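Local structure of structural polyprotein, VP2 (Israeli acute paralysis virus, 5CDD) at residues S42-T54 / T151-T163. The protein probably serves as a structural building block of the virus shell, as one of the capsid proteins cut from the structural polyprotein. Sequence-based numbering, arbitrary orientation.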
loop_
_atom_site.group_PDB
_atom_site.type_symbol
_atom_site.label_atom_id
_atom_site.label_comp_id
_atom_site.label_asym_id
_atom_site.label_seq_id
_atom_site.Cartn_x
_atom_site.Cartn_y
_atom_site.Cartn_z
ATOM N N SER C 42 8.133 68.024 0.704
ATOM C CA SER C 42 8.572 66.860 -0.049
ATOM C C SER C 42 10.084 66.892 -0.198
ATOM O O SER C 42 10.739 67.862 0.183
ATOM C CB SER C 42 7.928 66.852 -1.434
ATOM O OG SER C 42 6.517 66.895 -1.335
ATOM N N GLN C 43 10.632 65.824 -0.760
ATOM C CA GLN C 43 12.065 65.711 -0.973
ATOM C C GLN C 43 12.440 66.532 -2.208
ATOM O O GLN C 43 11.772 66.451 -3.239
ATOM C CB GLN C 43 12.426 64.240 -1.183
ATOM C CG GLN C 43 13.788 63.826 -0.658
ATOM C CD GLN C 43 13.907 63.971 0.848
ATOM O OE1 GLN C 43 14.063 65.075 1.363
ATOM N NE2 GLN C 43 13.828 62.855 1.561
ATOM N N LYS C 44 13.499 67.329 -2.098
ATOM C CA LYS C 44 13.951 68.158 -3.213
ATOM C C LYS C 44 15.012 67.431 -4.033
ATOM O O LYS C 44 15.902 66.782 -3.480
ATOM C CB LYS C 44 14.528 69.482 -2.696
ATOM C CG LYS C 44 13.523 70.392 -1.998
ATOM C CD LYS C 44 12.475 70.924 -2.967
ATOM C CE LYS C 44 11.438 71.783 -2.252
ATOM N NZ LYS C 44 10.665 71.008 -1.237
ATOM N N TYR C 45 14.913 67.546 -5.353
ATOM C CA TYR C 45 15.863 66.906 -6.254
ATOM C C TYR C 45 16.539 67.917 -7.175
ATOM O O TYR C 45 15.998 68.989 -7.447
ATOM C CB TYR C 45 15.158 65.850 -7.105
ATOM C CG TYR C 45 13.908 66.357 -7.780
ATOM C CD1 TYR C 45 12.682 66.345 -7.117
ATOM C CD2 TYR C 45 13.951 66.871 -9.075
ATOM C CE1 TYR C 45 11.529 66.831 -7.725
ATOM C CE2 TYR C 45 12.805 67.362 -9.692
ATOM C CZ TYR C 45 11.598 67.338 -9.011
ATOM O OH TYR C 45 10.461 67.820 -9.616
ATOM N N VAL C 46 17.724 67.559 -7.659
ATOM C CA VAL C 46 18.484 68.419 -8.556
ATOM C C VAL C 46 17.843 68.442 -9.938
ATOM O O VAL C 46 17.860 69.462 -10.627
ATOM C CB VAL C 46 19.936 67.924 -8.697
ATOM C CG1 VAL C 46 20.683 68.772 -9.713
ATOM C CG2 VAL C 46 20.628 67.977 -7.349
ATOM N N ARG C 47 17.282 67.306 -10.336
ATOM C CA ARG C 47 16.638 67.186 -11.637
ATOM C C ARG C 47 15.903 65.853 -11.696
ATOM O O ARG C 47 16.273 64.903 -11.006
ATOM C CB ARG C 47 17.691 67.246 -12.750
ATOM C CG ARG C 47 17.138 67.567 -14.131
ATOM C CD ARG C 47 16.545 68.969 -14.172
ATOM N NE ARG C 47 17.507 69.987 -13.746
ATOM C CZ ARG C 47 18.604 70.318 -14.420
ATOM N NH1 ARG C 47 18.890 69.714 -15.567
ATOM N NH2 ARG C 47 19.421 71.250 -13.947
ATOM N N SER C 48 14.855 65.789 -12.511
ATOM C CA SER C 48 14.081 64.562 -12.660
ATOM C C SER C 48 13.697 64.358 -14.116
ATOM O O SER C 48 13.578 65.317 -14.878
ATOM C CB SER C 48 12.817 64.611 -11.801
ATOM O OG SER C 48 11.952 65.648 -12.227
ATOM N N TRP C 49 13.498 63.102 -14.494
ATOM C CA TRP C 49 13.139 62.763 -15.864
ATOM C C TRP C 49 12.027 61.726 -15.898
ATOM O O TRP C 49 12.081 60.723 -15.185
ATOM C CB TRP C 49 14.364 62.211 -16.594
ATOM C CG TRP C 49 15.511 63.166 -16.644
ATOM C CD1 TRP C 49 15.717 64.155 -17.563
ATOM C CD2 TRP C 49 16.604 63.240 -15.722
ATOM N NE1 TRP C 49 16.872 64.841 -17.271
ATOM C CE2 TRP C 49 17.437 64.300 -16.147
ATOM C CE3 TRP C 49 16.962 62.514 -14.578
ATOM C CZ2 TRP C 49 18.607 64.653 -15.466
ATOM C CZ3 TRP C 49 18.126 62.866 -13.900
ATOM C CH2 TRP C 49 18.935 63.927 -14.349
ATOM N N THR C 50 11.015 61.978 -16.722
ATOM C CA THR C 50 9.912 61.042 -16.865
ATOM C C THR C 50 10.225 60.172 -18.072
ATOM O O THR C 50 10.204 60.622 -19.216
ATOM C CB THR C 50 8.562 61.758 -17.075
ATOM O OG1 THR C 50 7.529 60.785 -17.308
ATOM C CG2 THR C 50 8.645 62.727 -18.242
ATOM N N LEU C 51 10.538 58.912 -17.798
ATOM C CA LEU C 51 10.879 57.963 -18.849
ATOM C C LEU C 51 9.704 57.072 -19.231
ATOM O O LEU C 51 8.787 56.865 -18.437
ATOM C CB LEU C 51 12.059 57.116 -18.394
ATOM C CG LEU C 51 13.300 57.939 -18.067
ATOM C CD1 LEU C 51 14.305 57.103 -17.307
ATOM C CD2 LEU C 51 13.910 58.456 -19.355
ATOM N N PRO C 52 9.734 56.504 -20.447
ATOM C CA PRO C 52 10.795 56.652 -21.446
ATOM C C PRO C 52 10.623 57.810 -22.429
ATOM O O PRO C 52 11.469 58.007 -23.298
ATOM C CB PRO C 52 10.765 55.309 -22.152
ATOM C CG PRO C 52 9.281 55.057 -22.249
ATOM C CD PRO C 52 8.807 55.422 -20.834
ATOM N N SER C 53 9.540 58.570 -22.297
ATOM C CA SER C 53 9.295 59.679 -23.207
ATOM C C SER C 53 10.446 60.673 -23.296
ATOM O O SER C 53 10.715 61.215 -24.364
ATOM C CB SER C 53 8.017 60.426 -22.816
ATOM O OG SER C 53 8.163 61.081 -21.565
ATOM N N THR C 54 11.127 60.918 -22.183
ATOM C CA THR C 54 12.238 61.863 -22.180
ATOM C C THR C 54 13.331 61.499 -23.175
ATOM O O THR C 54 13.864 62.363 -23.873
ATOM C CB THR C 54 12.880 61.966 -20.778
ATOM O OG1 THR C 54 11.951 62.559 -19.863
ATOM C CG2 THR C 54 14.133 62.819 -20.823
ATOM N N THR C 151 1.118 58.492 -23.109
ATOM C CA THR C 151 0.686 58.924 -21.780
ATOM C C THR C 151 0.989 57.822 -20.784
ATOM O O THR C 151 0.460 57.795 -19.671
ATOM C CB THR C 151 -0.821 59.204 -21.733
ATOM O OG1 THR C 151 -1.548 58.024 -22.106
ATOM C CG2 THR C 151 -1.168 60.348 -22.669
ATOM N N GLU C 152 1.873 56.923 -21.184
ATOM C CA GLU C 152 2.205 55.788 -20.347
ATOM C C GLU C 152 3.610 55.731 -19.747
ATOM O O GLU C 152 4.141 54.639 -19.567
ATOM C CB GLU C 152 1.945 54.506 -21.144
ATOM C CG GLU C 152 0.514 54.360 -21.651
ATOM C CD GLU C 152 0.325 53.142 -22.545
ATOM O OE1 GLU C 152 -0.804 52.941 -23.043
ATOM O OE2 GLU C 152 1.303 52.393 -22.753
ATOM N N ASP C 153 4.220 56.869 -19.426
ATOM C CA ASP C 153 5.553 56.803 -18.836
ATOM C C ASP C 153 5.456 55.957 -17.574
ATOM O O ASP C 153 4.669 56.252 -16.675
ATOM C CB ASP C 153 6.094 58.195 -18.513
ATOM C CG ASP C 153 6.637 58.905 -19.739
ATOM O OD1 ASP C 153 7.310 58.257 -20.566
ATOM O OD2 ASP C 153 6.402 60.121 -19.872
ATOM N N PHE C 154 6.257 54.899 -17.520
ATOM C CA PHE C 154 6.229 53.969 -16.399
ATOM C C PHE C 154 7.320 54.092 -15.337
ATOM O O PHE C 154 7.316 53.341 -14.363
ATOM C CB PHE C 154 6.221 52.546 -16.949
ATOM C CG PHE C 154 7.282 52.295 -17.976
ATOM C CD1 PHE C 154 8.612 52.135 -17.604
ATOM C CD2 PHE C 154 6.953 52.244 -19.324
ATOM C CE1 PHE C 154 9.603 51.924 -18.564
ATOM C CE2 PHE C 154 7.933 52.034 -20.291
ATOM C CZ PHE C 154 9.261 51.874 -19.911
ATOM N N VAL C 155 8.252 55.022 -15.501
ATOM C CA VAL C 155 9.309 55.163 -14.506
ATOM C C VAL C 155 9.835 56.588 -14.409
ATOM O O VAL C 155 9.972 57.283 -15.416
ATOM C CB VAL C 155 10.480 54.195 -14.812
ATOM C CG1 VAL C 155 11.066 54.497 -16.177
ATOM C CG2 VAL C 155 11.543 54.304 -13.733
ATOM N N GLN C 156 10.118 57.019 -13.183
ATOM C CA GLN C 156 10.638 58.359 -12.932
ATOM C C GLN C 156 12.078 58.275 -12.448
ATOM O O GLN C 156 12.395 57.484 -11.561
ATOM C CB GLN C 156 9.793 59.069 -11.873
ATOM C CG GLN C 156 8.326 59.200 -12.231
ATOM C CD GLN C 156 8.121 59.888 -13.560
ATOM O OE1 GLN C 156 8.594 61.004 -13.772
ATOM N NE2 GLN C 156 7.412 59.226 -14.467
ATOM N N LEU C 157 12.948 59.088 -13.035
ATOM C CA LEU C 157 14.353 59.107 -12.653
ATOM C C LEU C 157 14.641 60.369 -11.845
ATOM O O LEU C 157 14.206 61.460 -12.211
ATOM C CB LEU C 157 15.239 59.064 -13.899
ATOM C CG LEU C 157 16.746 58.967 -13.661
ATOM C CD1 LEU C 157 17.057 57.754 -12.799
ATOM C CD2 LEU C 157 17.463 58.875 -14.996
ATOM N N TYR C 158 15.375 60.216 -10.747
ATOM C CA TYR C 158 15.699 61.343 -9.880
ATOM C C TYR C 158 17.184 61.431 -9.531
ATOM O O TYR C 158 17.880 60.417 -9.463
ATOM C CB TYR C 158 14.894 61.244 -8.579
ATOM C CG TYR C 158 13.396 61.397 -8.741
ATOM C CD1 TYR C 158 12.830 62.637 -9.026
ATOM C CD2 TYR C 158 12.544 60.300 -8.603
ATOM C CE1 TYR C 158 11.451 62.786 -9.169
ATOM C CE2 TYR C 158 11.164 60.435 -8.746
ATOM C CZ TYR C 158 10.624 61.681 -9.029
ATOM O OH TYR C 158 9.261 61.828 -9.174
ATOM N N LEU C 159 17.656 62.657 -9.312
ATOM C CA LEU C 159 19.043 62.909 -8.931
ATOM C C LEU C 159 19.008 63.698 -7.621
ATOM O O LEU C 159 18.702 64.891 -7.611
ATOM C CB LEU C 159 19.766 63.717 -10.011
ATOM C CG LEU C 159 21.238 64.036 -9.728
ATOM C CD1 LEU C 159 22.027 62.750 -9.543
ATOM C CD2 LEU C 159 21.810 64.849 -10.875
ATOM N N PHE C 160 19.316 63.016 -6.522
ATOM C CA PHE C 160 19.293 63.625 -5.196
ATOM C C PHE C 160 20.678 63.882 -4.613
ATOM O O PHE C 160 21.621 63.130 -4.864
ATOM C CB PHE C 160 18.541 62.721 -4.218
ATOM C CG PHE C 160 17.105 62.473 -4.580
ATOM C CD1 PHE C 160 16.151 63.475 -4.430
ATOM C CD2 PHE C 160 16.699 61.222 -5.037
ATOM C CE1 PHE C 160 14.810 63.233 -4.725
ATOM C CE2 PHE C 160 15.364 60.970 -5.335
ATOM C CZ PHE C 160 14.416 61.977 -5.179
ATOM N N PRO C 161 20.817 64.964 -3.830
ATOM C CA PRO C 161 22.099 65.300 -3.202
ATOM C C PRO C 161 22.116 64.663 -1.808
ATOM O O PRO C 161 21.350 65.068 -0.934
ATOM C CB PRO C 161 22.062 66.830 -3.116
ATOM C CG PRO C 161 20.955 67.239 -4.066
ATOM C CD PRO C 161 19.948 66.150 -3.874
ATOM N N ILE C 162 22.966 63.662 -1.600
ATOM C CA ILE C 162 23.040 63.012 -0.294
ATOM C C ILE C 162 23.625 63.974 0.732
ATOM O O ILE C 162 23.069 64.159 1.815
ATOM C CB ILE C 162 23.915 61.744 -0.340
ATOM C CG1 ILE C 162 23.278 60.703 -1.262
ATOM C CG2 ILE C 162 24.084 61.176 1.064
ATOM C CD1 ILE C 162 24.097 59.438 -1.420
ATOM N N THR C 163 24.755 64.580 0.379
ATOM C CA THR C 163 25.432 65.534 1.246
ATOM C C THR C 163 25.467 66.887 0.551
ATOM O O THR C 163 25.303 66.969 -0.666
ATOM C CB THR C 163 26.889 65.118 1.517
ATOM O OG1 THR C 163 27.644 65.205 0.300
ATOM C CG2 THR C 163 26.948 63.697 2.044
#
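Asp153 OD2 takes two hydroxyls of 42-54: Ser53 OG at 2.6 Å, on the syn side of the carboxylate, and, more weakly, Thr50 OG1. The other oxygen, OD1, takes the backbone N of Ser53 at 2.8 Å, also syn, so this serine holds both carboxylate oxygens, one through its backbone N and the other through OG, just where the chain leaves strand 47-51. With chi1 at 176° the Thr50 hydroxyl swings away from its own backbone N and lies between Asp153 and Gln156, whose NE2 donates to OG1 at 3.2 Å from within the amide plane. The peptide bond before Pro52 is cis, and the proline lays CD over one face of the Phe154 ring, 3.9 Å from its centroid. Phe154 and Val155 both lie opposite Leu51, a classic beta bulge.

Beyond the bulge the strands run antiparallel. Trp49 and Leu157 exchange two backbone bonds, the one from Leu157 N to Trp49 O nearly straight (175°). On the side of the sheet that carries Trp49 and Leu51, the indole brings CE3 to Leu157 CG at 3.7 Å, while Leu51 CB packs on Val155 CG1. On the other side, Tyr158 turns a ring edge toward one face of Tyr45, the planes at 59°, and its CD1 also touches Ser48 CB at 3.4 Å. Val46 CG2 meets Pro161 CG where the pairing ends.

Strand 47-51 is the outermost within this chain of one of the two facing sheets of the jelly-roll beta sandwich of picornavirus-like capsid proteins; 155-161 lies between it and strand 90-97. Leu51 and Leu157 reach across to Ile136 and Met134 of strand 131-146 in the facing sheet, and Arg47 forms a salt bridge with Asp16 of strand 13-18.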